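Local atomic coordinates of beta-1,3-1,4-glucanase (Caldicellulosiruptor sp. F32, PDB entry 5H4R), a protein that probably hydrolyses mixed-linkage beta-1,3-1,4-glucans such as lichenan as a family 5 glycoside hydrolase, and is seen here as an engineered mutant holding a cellotetraose ligand. Residues L70-A75 with W103-T108; Y277-Q282 with S291-N296; Y345-A350 with S389-Y394. The protein carries 1 engineered substitution. One frame throughout, in Å; residues are numbered along the deposited sequence. Where two conformers were deposited one is given.

Interaction 1: residues L70-A75 with W103-T108; sequences LLYETA and WHNHVT
Tyr-72 and Asn-105 bring the two backbones no nearer than 8.8 Å between their CA atoms, so side chains bridge the weakly bonded helical turn around 72-75 and the loop that runs from Trp-103 into strand 107-108. Asn-105 CB sits over one face of the Tyr-72 ring in a CH-pi contact, 4.2 Å from the centroid. With Asn-105 CG anti to its carbonyl carbon (chi1 -65°), the amide plane runs nearly parallel to the ring, 12° apart, above its hydroxyl end, Asn-105 CG 3.6 Å from Tyr-72 OH. His-106 instead presents its edge in an offset T-shaped pair with Tyr-72, centroids 5.1 Å apart and planes at 81°. In this TIM barrel the contact joins the excursions that follow strands 50-53 and 96-99, at the barrel end where the glycan lies. The backbone of Phe-61 ties Tyr-72 and Asn-105 together: its O is hydrogen-bonded to Tyr-72 OH, its N to Asn-105 OD1. Replacing Tyr-72 by an alanine would probably leave Phe-61 O without its hydroxyl mate and open a gap beside Asn-105 and His-106. The imidazole has its own partners, Glu-69 OE1 on ND1 and a stack with Trp-118.

Interaction 2: residues Y277-Q282 with S291-N296; sequences YNFALQ and SEWSVN
Phe-279 meets the chain from Ser-291 to Trp-293 out of a short helix that starts at Tyr-277. The Tyr-277 carbonyl O accepts two backbone bonds, from Leu-281 N and Gln-282 N. At Asn-278 the backbone is hydrogen-bonded to Val-290, just ahead of the second segment. Next comes Phe-279, its CG anti to the backbone N (chi1 173°), which carries the ring across to the facing loop. Trp-293 CB stands over the centre of that ring, 3.5 Å from the centroid and 12° off the normal, a close CH-pi contact. The indole continues past it obliquely, its five-membered ring 4.9 Å from the phenyl between centroids. Ser-291 O lies at the phenyl edge, near its plane, 3.5 Å from Phe-279 CE1, while Glu-292 O is 3.7 Å from Phe-279 CD1. Leu-281, the first residue to leave the helical conformation, touches the bound cellotetraose. Both segments belong to the connection between barrel strand 267-272 and helix 298-316, whose Arg-301 and Ile-304 pack on Trp-293; from helix 336-352, Phe-342 meets both aromatic rings, edge-to-face with the indole.

Interaction 3: residues Y345-A350 with S389-Y394; sequences YYVRAA and SAMMKY
Val-347 and Met-391 begin the tightly packed part of this contact, where two neighbouring helices run nearly parallel: the axes of segments 345-350 and 389-394 approach to 8.2 Å, crossing at -18°. The two branches of Val-347 are used differently. CG2 presses on the side chain of Met-391, 3.8 Å from its CG, the two chains crossing at about a right angle. CG1, placed anti to the backbone N by a chi1 of 170°, faces main chain instead: it lies 3.7 Å from Met-391 O and 3.8 Å from the carbonyl carbon of Tyr-394. Met-391 then leads away from Val-347 toward the barrel, touching Trp-359 of strand 356-361 and Ile-49. The helices are the last two long ones of the beta/alpha barrel: 336-352 is the helix of the crossover between strands 322-327 and 356-361. Helix 385-395 comes after the final barrel strand, so the contact is part of the outer helical layer. At Arg-348, next along the helix, and Tyr-394, about a turn beyond Met-391, the backbones come closest, Arg-348 CA to Tyr-394 CA 5.1 Å. The packing is just as tight here, with Arg-348 CB 3.7 Å from Tyr-394 CB. Only the outer end of Arg-348 is loose: its aliphatic chain runs on past Tyr-394 CD1, and the guanidinium is carried past the ring and does not stack on it. A water bridges this side, accepting from Arg-348 NH1 at 2.8 Å and donating to Tyr-394 O at 2.7 Å. The polar ends are held by the N-terminal segment that crosses here: Arg-348 NH2 is hydrogen-bonded to Ile-30 O, and Tyr-394 OH to both Ile-28 N and Pro-26 O.

Interactions 2 and 3 are neighbours, their centres 16 Å apart: Trp-293 CH2 of interaction 2 packs 3.4 Å from Tyr-345 CB of interaction 3. Helix 336-352 thus links them, taking the 291-296 loop and helix 385-395 as partners. Interaction 1 stands apart, about 34 Å from either of the others between centres, on the opposite side of the chain's centre from interaction 3. The bound cellotetraose lies between interactions 1 and 2: the Tyr-72 side chain is about 10 Å from a glucose unit and that of Phe-279 about 13 Å. Interaction 2 alone contributes a residue, Leu-281, to the sugar pocket.

Interaction 1: residues L70-A75 with W103-T108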
loop_
_atom_site.group_PDB
_atom_site.type_symbol
_atom_site.label_atom_id
_atom_site.label_comp_id
_atom_site.label_asym_id
_atom_site.label_seq_id
_atom_site.Cartn_x
_atom_site.Cartn_y
_atom_site.Cartn_z
ATOM N N LEU A 70 -6.203 -0.509 22.129
ATOM C CA LEU A 70 -5.711 -1.610 21.317
ATOM C C LEU A 70 -6.835 -2.307 20.563
ATOM O O LEU A 70 -6.567 -2.976 19.565
ATOM C CB LEU A 70 -4.943 -2.605 22.186
ATOM C CG LEU A 70 -3.641 -2.124 22.822
ATOM C CD1 LEU A 70 -2.857 -3.320 23.332
ATOM C CD2 LEU A 70 -2.804 -1.346 21.857
ATOM N N LEU A 71 -8.090 -2.150 21.003
ATOM C CA LEU A 71 -9.209 -2.752 20.291
ATOM C C LEU A 71 -9.453 -2.125 18.921
ATOM O O LEU A 71 -10.228 -2.682 18.140
ATOM C CB LEU A 71 -10.464 -2.680 21.177
ATOM C CG LEU A 71 -10.357 -3.532 22.445
ATOM C CD1 LEU A 71 -11.511 -3.279 23.404
ATOM C CD2 LEU A 71 -10.287 -4.999 22.113
ATOM N N TYR A 72 -8.792 -1.012 18.581
ATOM C CA TYR A 72 -8.823 -0.564 17.194
ATOM C C TYR A 72 -8.284 -1.646 16.265
ATOM O O TYR A 72 -8.751 -1.772 15.136
ATOM C CB TYR A 72 -8.028 0.732 17.013
ATOM C CG TYR A 72 -8.849 1.988 17.268
ATOM C CD1 TYR A 72 -9.648 2.547 16.269
ATOM C CD2 TYR A 72 -8.845 2.598 18.511
ATOM C CE1 TYR A 72 -10.397 3.702 16.513
ATOM C CE2 TYR A 72 -9.586 3.726 18.757
ATOM C CZ TYR A 72 -10.371 4.273 17.772
ATOM O OH TYR A 72 -11.090 5.422 18.081
ATOM N N GLU A 73 -7.323 -2.449 16.732
ATOM C CA GLU A 73 -6.754 -3.493 15.885
ATOM C C GLU A 73 -7.819 -4.435 15.340
ATOM O O GLU A 73 -7.659 -4.982 14.243
ATOM C CB GLU A 73 -5.720 -4.307 16.674
ATOM C CG GLU A 73 -5.002 -5.358 15.799
ATOM C CD GLU A 73 -4.090 -6.316 16.571
ATOM O OE1 GLU A 73 -3.774 -6.067 17.755
ATOM O OE2 GLU A 73 -3.719 -7.358 15.975
ATOM N N THR A 74 -8.874 -4.694 16.115
ATOM C CA THR A 74 -9.865 -5.697 15.748
ATOM C C THR A 74 -11.244 -5.123 15.481
ATOM O O THR A 74 -12.164 -5.878 15.151
ATOM C CB THR A 74 -9.947 -6.764 16.844
ATOM O OG1 THR A 74 -10.238 -6.157 18.116
ATOM C CG2 THR A 74 -8.621 -7.477 16.938
ATOM N N ALA A 75 -11.405 -3.807 15.582
ATOM C CA ALA A 75 -12.726 -3.208 15.423
ATOM C C ALA A 75 -13.346 -3.519 14.061
ATOM O O ALA A 75 -14.573 -3.634 13.943
ATOM C CB ALA A 75 -12.638 -1.699 15.612
ATOM N N TRP A 103 -2.591 6.396 12.903
ATOM C CA TRP A 103 -2.050 6.831 14.192
ATOM C C TRP A 103 -2.896 7.874 14.909
ATOM O O TRP A 103 -2.683 8.086 16.111
ATOM C CB TRP A 103 -0.633 7.408 14.023
ATOM C CG TRP A 103 0.309 6.514 13.274
ATOM C CD1 TRP A 103 0.519 6.489 11.923
ATOM C CD2 TRP A 103 1.136 5.464 13.831
ATOM N NE1 TRP A 103 1.426 5.504 11.607
ATOM C CE2 TRP A 103 1.818 4.863 12.758
ATOM C CE3 TRP A 103 1.356 4.979 15.131
ATOM C CZ2 TRP A 103 2.706 3.821 12.933
ATOM C CZ3 TRP A 103 2.229 3.922 15.300
ATOM C CH2 TRP A 103 2.915 3.365 14.194
ATOM N N HIS A 104 -3.813 8.558 14.211
ATOM C CA HIS A 104 -4.405 9.764 14.794
ATOM C C HIS A 104 -5.313 9.479 15.983
ATOM O O HIS A 104 -5.537 10.395 16.792
ATOM C CB HIS A 104 -5.152 10.583 13.728
ATOM C CG HIS A 104 -6.506 10.056 13.360
ATOM N ND1 HIS A 104 -6.713 9.244 12.263
ATOM C CD2 HIS A 104 -7.726 10.265 13.906
ATOM C CE1 HIS A 104 -7.998 8.958 12.166
ATOM N NE2 HIS A 104 -8.638 9.569 13.147
ATOM N N ASN A 105 -5.839 8.252 16.134
ATOM C CA ASN A 105 -6.597 7.910 17.331
ATOM C C ASN A 105 -5.706 7.457 18.467
ATOM O O ASN A 105 -6.222 7.001 19.498
ATOM C CB ASN A 105 -7.628 6.806 17.045
ATOM C CG ASN A 105 -8.700 7.239 16.078
ATOM O OD1 ASN A 105 -8.879 6.615 15.031
ATOM N ND2 ASN A 105 -9.427 8.296 16.416
ATOM N N HIS A 106 -4.387 7.619 18.313
ATOM C CA HIS A 106 -3.412 7.093 19.252
ATOM C C HIS A 106 -2.339 8.118 19.600
ATOM O O HIS A 106 -1.246 7.738 20.034
ATOM C CB HIS A 106 -2.778 5.839 18.657
ATOM C CG HIS A 106 -3.791 4.834 18.217
ATOM N ND1 HIS A 106 -4.475 4.036 19.110
ATOM C CD2 HIS A 106 -4.273 4.524 16.987
ATOM C CE1 HIS A 106 -5.331 3.275 18.450
ATOM N NE2 HIS A 106 -5.225 3.547 17.156
ATOM N N VAL A 107 -2.631 9.411 19.432
ATOM C CA VAL A 107 -1.677 10.461 19.735
ATOM C C VAL A 107 -2.299 11.442 20.717
ATOM O O VAL A 107 -3.519 11.636 20.767
ATOM C CB VAL A 107 -1.202 11.192 18.457
ATOM C CG1 VAL A 107 -0.426 10.245 17.591
ATOM C CG2 VAL A 107 -2.378 11.804 17.704
ATOM N N THR A 108 -1.443 12.034 21.539
ATOM C CA THR A 108 -1.885 13.021 22.501
ATOM C C THR A 108 -0.880 14.157 22.517
ATOM O O THR A 108 0.278 13.996 22.129
ATOM C CB THR A 108 -2.029 12.419 23.905
ATOM O OG1 THR A 108 -0.743 12.017 24.383
ATOM C CG2 THR A 108 -2.939 11.206 23.891
#

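Interaction 2: residues Y277-Q282 with S291-N296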
loop_
_atom_site.group_PDB
_atom_site.type_symbol
_atom_site.label_atom_id
_atom_site.label_comp_id
_atom_site.label_asym_id
_atom_site.label_seq_id
_atom_site.Cartn_x
_atom_site.Cartn_y
_atom_site.Cartn_z
ATOM N N TYR A 277 -11.370 -0.297 -12.593
ATOM C CA TYR A 277 -12.148 0.085 -11.417
ATOM C C TYR A 277 -13.526 -0.571 -11.398
ATOM O O TYR A 277 -13.968 -1.069 -10.351
ATOM C CB TYR A 277 -12.275 1.606 -11.381
ATOM C CG TYR A 277 -13.248 2.122 -10.353
ATOM C CD1 TYR A 277 -12.872 2.226 -9.008
ATOM C CD2 TYR A 277 -14.526 2.495 -10.706
ATOM C CE1 TYR A 277 -13.757 2.672 -8.075
ATOM C CE2 TYR A 277 -15.409 2.951 -9.758
ATOM C CZ TYR A 277 -15.014 3.036 -8.453
ATOM O OH TYR A 277 -15.939 3.508 -7.532
ATOM N N ASN A 278 -14.222 -0.574 -12.539
ATOM C CA ASN A 278 -15.610 -1.039 -12.553
ATOM C C ASN A 278 -15.711 -2.516 -12.180
ATOM O O ASN A 278 -16.737 -2.951 -11.623
ATOM C CB ASN A 278 -16.276 -0.751 -13.904
ATOM C CG ASN A 278 -15.593 -1.422 -15.106
ATOM O OD1 ASN A 278 -14.569 -2.066 -14.991
ATOM N ND2 ASN A 278 -16.200 -1.263 -16.276
ATOM N N PHE A 279 -14.659 -3.299 -12.447
ATOM C CA PHE A 279 -14.569 -4.695 -12.027
ATOM C C PHE A 279 -14.034 -4.863 -10.605
ATOM O O PHE A 279 -14.633 -5.565 -9.786
ATOM C CB PHE A 279 -13.663 -5.488 -12.988
ATOM C CG PHE A 279 -13.387 -6.871 -12.527
ATOM C CD1 PHE A 279 -14.355 -7.841 -12.578
ATOM C CD2 PHE A 279 -12.144 -7.206 -11.993
ATOM C CE1 PHE A 279 -14.109 -9.112 -12.118
ATOM C CE2 PHE A 279 -11.902 -8.477 -11.542
ATOM C CZ PHE A 279 -12.866 -9.430 -11.609
ATOM N N ALA A 280 -12.902 -4.226 -10.305
ATOM C CA ALA A 280 -12.123 -4.557 -9.120
ATOM C C ALA A 280 -12.646 -3.920 -7.840
ATOM O O ALA A 280 -12.596 -4.547 -6.783
ATOM C CB ALA A 280 -10.690 -4.118 -9.352
ATOM N N LEU A 281 -13.121 -2.682 -7.910
ATOM C CA LEU A 281 -13.374 -1.899 -6.704
ATOM C C LEU A 281 -14.783 -1.326 -6.637
ATOM O O LEU A 281 -15.346 -1.237 -5.546
ATOM C CB LEU A 281 -12.332 -0.798 -6.615
ATOM C CG LEU A 281 -12.465 0.189 -5.458
ATOM C CD1 LEU A 281 -12.388 -0.526 -4.139
ATOM C CD2 LEU A 281 -11.349 1.234 -5.577
ATOM N N GLN A 282 -15.380 -0.946 -7.769
ATOM C CA GLN A 282 -16.749 -0.455 -7.757
ATOM C C GLN A 282 -17.681 -1.496 -7.147
ATOM O O GLN A 282 -17.560 -2.694 -7.409
ATOM C CB GLN A 282 -17.208 -0.100 -9.177
ATOM C CG GLN A 282 -18.516 0.624 -9.199
ATOM C CD GLN A 282 -18.817 1.228 -10.562
ATOM O OE1 GLN A 282 -18.255 0.819 -11.572
ATOM N NE2 GLN A 282 -19.706 2.209 -10.592
ATOM N N SER A 291 -18.934 -7.578 -13.184
ATOM C CA SER A 291 -18.487 -8.707 -12.387
ATOM C C SER A 291 -17.657 -9.702 -13.178
ATOM O O SER A 291 -17.156 -10.665 -12.592
ATOM C CB SER A 291 -19.691 -9.442 -11.789
ATOM O OG SER A 291 -20.488 -10.002 -12.818
ATOM N N GLU A 292 -17.511 -9.502 -14.479
ATOM C CA GLU A 292 -16.745 -10.397 -15.338
ATOM C C GLU A 292 -15.430 -9.749 -15.727
ATOM O O GLU A 292 -15.375 -8.550 -16.022
ATOM C CB GLU A 292 -17.526 -10.734 -16.611
ATOM C CG GLU A 292 -18.781 -11.511 -16.356
ATOM C CD GLU A 292 -19.551 -11.794 -17.635
ATOM O OE1 GLU A 292 -19.143 -11.286 -18.703
ATOM O OE2 GLU A 292 -20.562 -12.528 -17.573
ATOM N N TRP A 293 -14.384 -10.564 -15.778
ATOM C CA TRP A 293 -13.056 -10.154 -16.215
ATOM C C TRP A 293 -12.491 -11.345 -16.969
ATOM O O TRP A 293 -12.556 -12.465 -16.473
ATOM C CB TRP A 293 -12.156 -9.764 -15.028
ATOM C CG TRP A 293 -10.910 -9.051 -15.446
ATOM C CD1 TRP A 293 -10.703 -7.700 -15.437
ATOM C CD2 TRP A 293 -9.702 -9.637 -15.956
ATOM N NE1 TRP A 293 -9.434 -7.410 -15.892
ATOM C CE2 TRP A 293 -8.803 -8.578 -16.227
ATOM C CE3 TRP A 293 -9.298 -10.954 -16.212
ATOM C CZ2 TRP A 293 -7.530 -8.801 -16.772
ATOM C CZ3 TRP A 293 -8.043 -11.173 -16.747
ATOM C CH2 TRP A 293 -7.170 -10.103 -17.012
ATOM N N SER A 294 -12.004 -11.130 -18.186
ATOM C CA SER A 294 -11.506 -12.219 -19.006
ATOM C C SER A 294 -10.099 -11.943 -19.503
ATOM O O SER A 294 -9.832 -10.871 -20.041
ATOM C CB SER A 294 -12.420 -12.453 -20.208
ATOM O OG SER A 294 -11.826 -13.356 -21.123
ATOM N N VAL A 295 -9.228 -12.944 -19.385
ATOM C CA VAL A 295 -7.882 -12.830 -19.898
ATOM C C VAL A 295 -7.859 -12.721 -21.416
ATOM O O VAL A 295 -6.842 -12.307 -21.979
ATOM C CB VAL A 295 -7.045 -14.025 -19.384
ATOM C CG1 VAL A 295 -7.426 -15.310 -20.104
ATOM C CG2 VAL A 295 -5.589 -13.731 -19.508
ATOM N N ASN A 296 -8.969 -13.038 -22.091
ATOM C CA ASN A 296 -9.064 -12.985 -23.544
ATOM C C ASN A 296 -9.746 -11.720 -24.040
ATOM O O ASN A 296 -10.086 -11.635 -25.231
ATOM C CB ASN A 296 -9.818 -14.209 -24.064
ATOM C CG ASN A 296 -9.145 -15.518 -23.672
ATOM O OD1 ASN A 296 -9.789 -16.428 -23.146
ATOM N ND2 ASN A 296 -7.839 -15.604 -23.896
#

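Interaction 3: residues Y345-A350 with S389-Y394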
loop_
_atom_site.group_PDB
_atom_site.type_symbol
_atom_site.label_atom_id
_atom_site.label_comp_id
_atom_site.label_asym_id
_atom_site.label_seq_id
_atom_site.Cartn_x
_atom_site.Cartn_y
_atom_site.Cartn_z
ATOM N N TYR A 345 -3.256 -12.302 -14.188
ATOM C CA TYR A 345 -2.843 -11.354 -15.213
ATOM C C TYR A 345 -2.176 -10.139 -14.594
ATOM O O TYR A 345 -1.118 -9.694 -15.057
ATOM C CB TYR A 345 -4.042 -10.929 -16.066
ATOM C CG TYR A 345 -3.627 -10.040 -17.209
ATOM C CD1 TYR A 345 -3.241 -10.592 -18.423
ATOM C CD2 TYR A 345 -3.614 -8.664 -17.078
ATOM C CE1 TYR A 345 -2.843 -9.789 -19.481
ATOM C CE2 TYR A 345 -3.220 -7.840 -18.150
ATOM C CZ TYR A 345 -2.834 -8.411 -19.331
ATOM O OH TYR A 345 -2.447 -7.623 -20.387
ATOM N N TYR A 346 -2.791 -9.578 -13.544
ATOM C CA TYR A 346 -2.282 -8.369 -12.919
ATOM C C TYR A 346 -0.866 -8.595 -12.398
ATOM O O TYR A 346 0.039 -7.797 -12.665
ATOM C CB TYR A 346 -3.230 -7.953 -11.808
ATOM C CG TYR A 346 -3.029 -6.576 -11.247
ATOM C CD1 TYR A 346 -1.938 -6.286 -10.429
ATOM C CD2 TYR A 346 -3.963 -5.581 -11.457
ATOM C CE1 TYR A 346 -1.777 -5.021 -9.876
ATOM C CE2 TYR A 346 -3.798 -4.306 -10.916
ATOM C CZ TYR A 346 -2.704 -4.048 -10.132
ATOM O OH TYR A 346 -2.551 -2.806 -9.569
ATOM N N VAL A 347 -0.649 -9.712 -11.692
ATOM C CA VAL A 347 0.676 -10.001 -11.141
ATOM C C VAL A 347 1.700 -10.239 -12.259
ATOM O O VAL A 347 2.835 -9.751 -12.191
ATOM C CB VAL A 347 0.595 -11.186 -10.163
ATOM C CG1 VAL A 347 1.999 -11.657 -9.761
ATOM C CG2 VAL A 347 -0.165 -10.773 -8.943
ATOM N N ARG A 348 1.340 -10.979 -13.310
ATOM C CA ARG A 348 2.313 -11.180 -14.392
ATOM C C ARG A 348 2.606 -9.880 -15.143
ATOM O O ARG A 348 3.768 -9.590 -15.478
ATOM C CB ARG A 348 1.813 -12.235 -15.372
ATOM C CG ARG A 348 2.738 -12.447 -16.595
ATOM C CD ARG A 348 4.149 -12.837 -16.212
ATOM N NE ARG A 348 5.071 -12.649 -17.333
ATOM C CZ ARG A 348 6.388 -12.468 -17.205
ATOM N NH1 ARG A 348 6.954 -12.451 -16.009
ATOM N NH2 ARG A 348 7.147 -12.290 -18.282
ATOM N N ALA A 349 1.565 -9.104 -15.449
ATOM C CA ALA A 349 1.777 -7.822 -16.110
ATOM C C ALA A 349 2.758 -6.964 -15.319
ATOM O O ALA A 349 3.637 -6.308 -15.889
ATOM C CB ALA A 349 0.455 -7.092 -16.294
ATOM N N ALA A 350 2.605 -6.932 -14.004
ATOM C CA ALA A 350 3.514 -6.158 -13.169
ATOM C C ALA A 350 4.923 -6.744 -13.200
ATOM O O ALA A 350 5.917 -6.020 -13.388
ATOM C CB ALA A 350 2.970 -6.130 -11.742
ATOM N N SER A 389 -3.078 -18.981 -5.510
ATOM C CA SER A 389 -2.281 -19.797 -6.418
ATOM C C SER A 389 -2.090 -19.105 -7.756
ATOM O O SER A 389 -1.027 -19.238 -8.387
ATOM C CB SER A 389 -2.946 -21.153 -6.627
ATOM O OG SER A 389 -2.885 -21.902 -5.442
ATOM N N ALA A 390 -3.114 -18.388 -8.213
ATOM C CA ALA A 390 -3.012 -17.647 -9.468
ATOM C C ALA A 390 -1.904 -16.608 -9.394
ATOM O O ALA A 390 -1.128 -16.442 -10.346
ATOM C CB ALA A 390 -4.350 -16.976 -9.791
ATOM N N MET A 391 -1.809 -15.909 -8.263
ATOM C CA MET A 391 -0.767 -14.911 -8.095
ATOM C C MET A 391 0.587 -15.580 -7.973
ATOM O O MET A 391 1.572 -15.109 -8.546
ATOM C CB MET A 391 -1.075 -14.044 -6.881
ATOM C CG MET A 391 -2.359 -13.260 -7.071
ATOM S SD MET A 391 -2.581 -11.991 -5.843
ATOM C CE MET A 391 -2.938 -12.980 -4.378
ATOM N N MET A 392 0.658 -16.683 -7.230
ATOM C CA MET A 392 1.964 -17.279 -6.973
ATOM C C MET A 392 2.584 -17.837 -8.241
ATOM O O MET A 392 3.818 -17.907 -8.350
ATOM C CB MET A 392 1.833 -18.362 -5.915
ATOM C CG MET A 392 1.418 -17.842 -4.589
ATOM S SD MET A 392 2.573 -16.593 -3.972
ATOM C CE MET A 392 1.514 -15.855 -2.725
ATOM N N LYS A 393 1.745 -18.258 -9.193
ATOM C CA LYS A 393 2.233 -18.792 -10.457
ATOM C C LYS A 393 3.104 -17.791 -11.198
ATOM O O LYS A 393 4.054 -18.190 -11.879
ATOM C CB LYS A 393 1.052 -19.204 -11.327
ATOM C CG LYS A 393 1.436 -19.836 -12.653
ATOM C CD LYS A 393 0.188 -20.346 -13.376
ATOM C CE LYS A 393 0.511 -20.917 -14.757
ATOM N NZ LYS A 393 1.420 -22.086 -14.672
ATOM N N TYR A 394 2.812 -16.494 -11.062
ATOM C CA TYR A 394 3.478 -15.461 -11.843
ATOM C C TYR A 394 4.262 -14.451 -11.012
ATOM O O TYR A 394 4.863 -13.550 -11.589
ATOM C CB TYR A 394 2.450 -14.715 -12.717
ATOM C CG TYR A 394 1.810 -15.669 -13.717
ATOM C CD1 TYR A 394 2.523 -16.105 -14.797
ATOM C CD2 TYR A 394 0.512 -16.145 -13.544
ATOM C CE1 TYR A 394 1.974 -16.999 -15.724
ATOM C CE2 TYR A 394 -0.054 -17.055 -14.458
ATOM C CZ TYR A 394 0.677 -17.462 -15.544
ATOM O OH TYR A 394 0.159 -18.367 -16.472
HETATM O O HOH W 1 6.100 -14.124 -13.926
#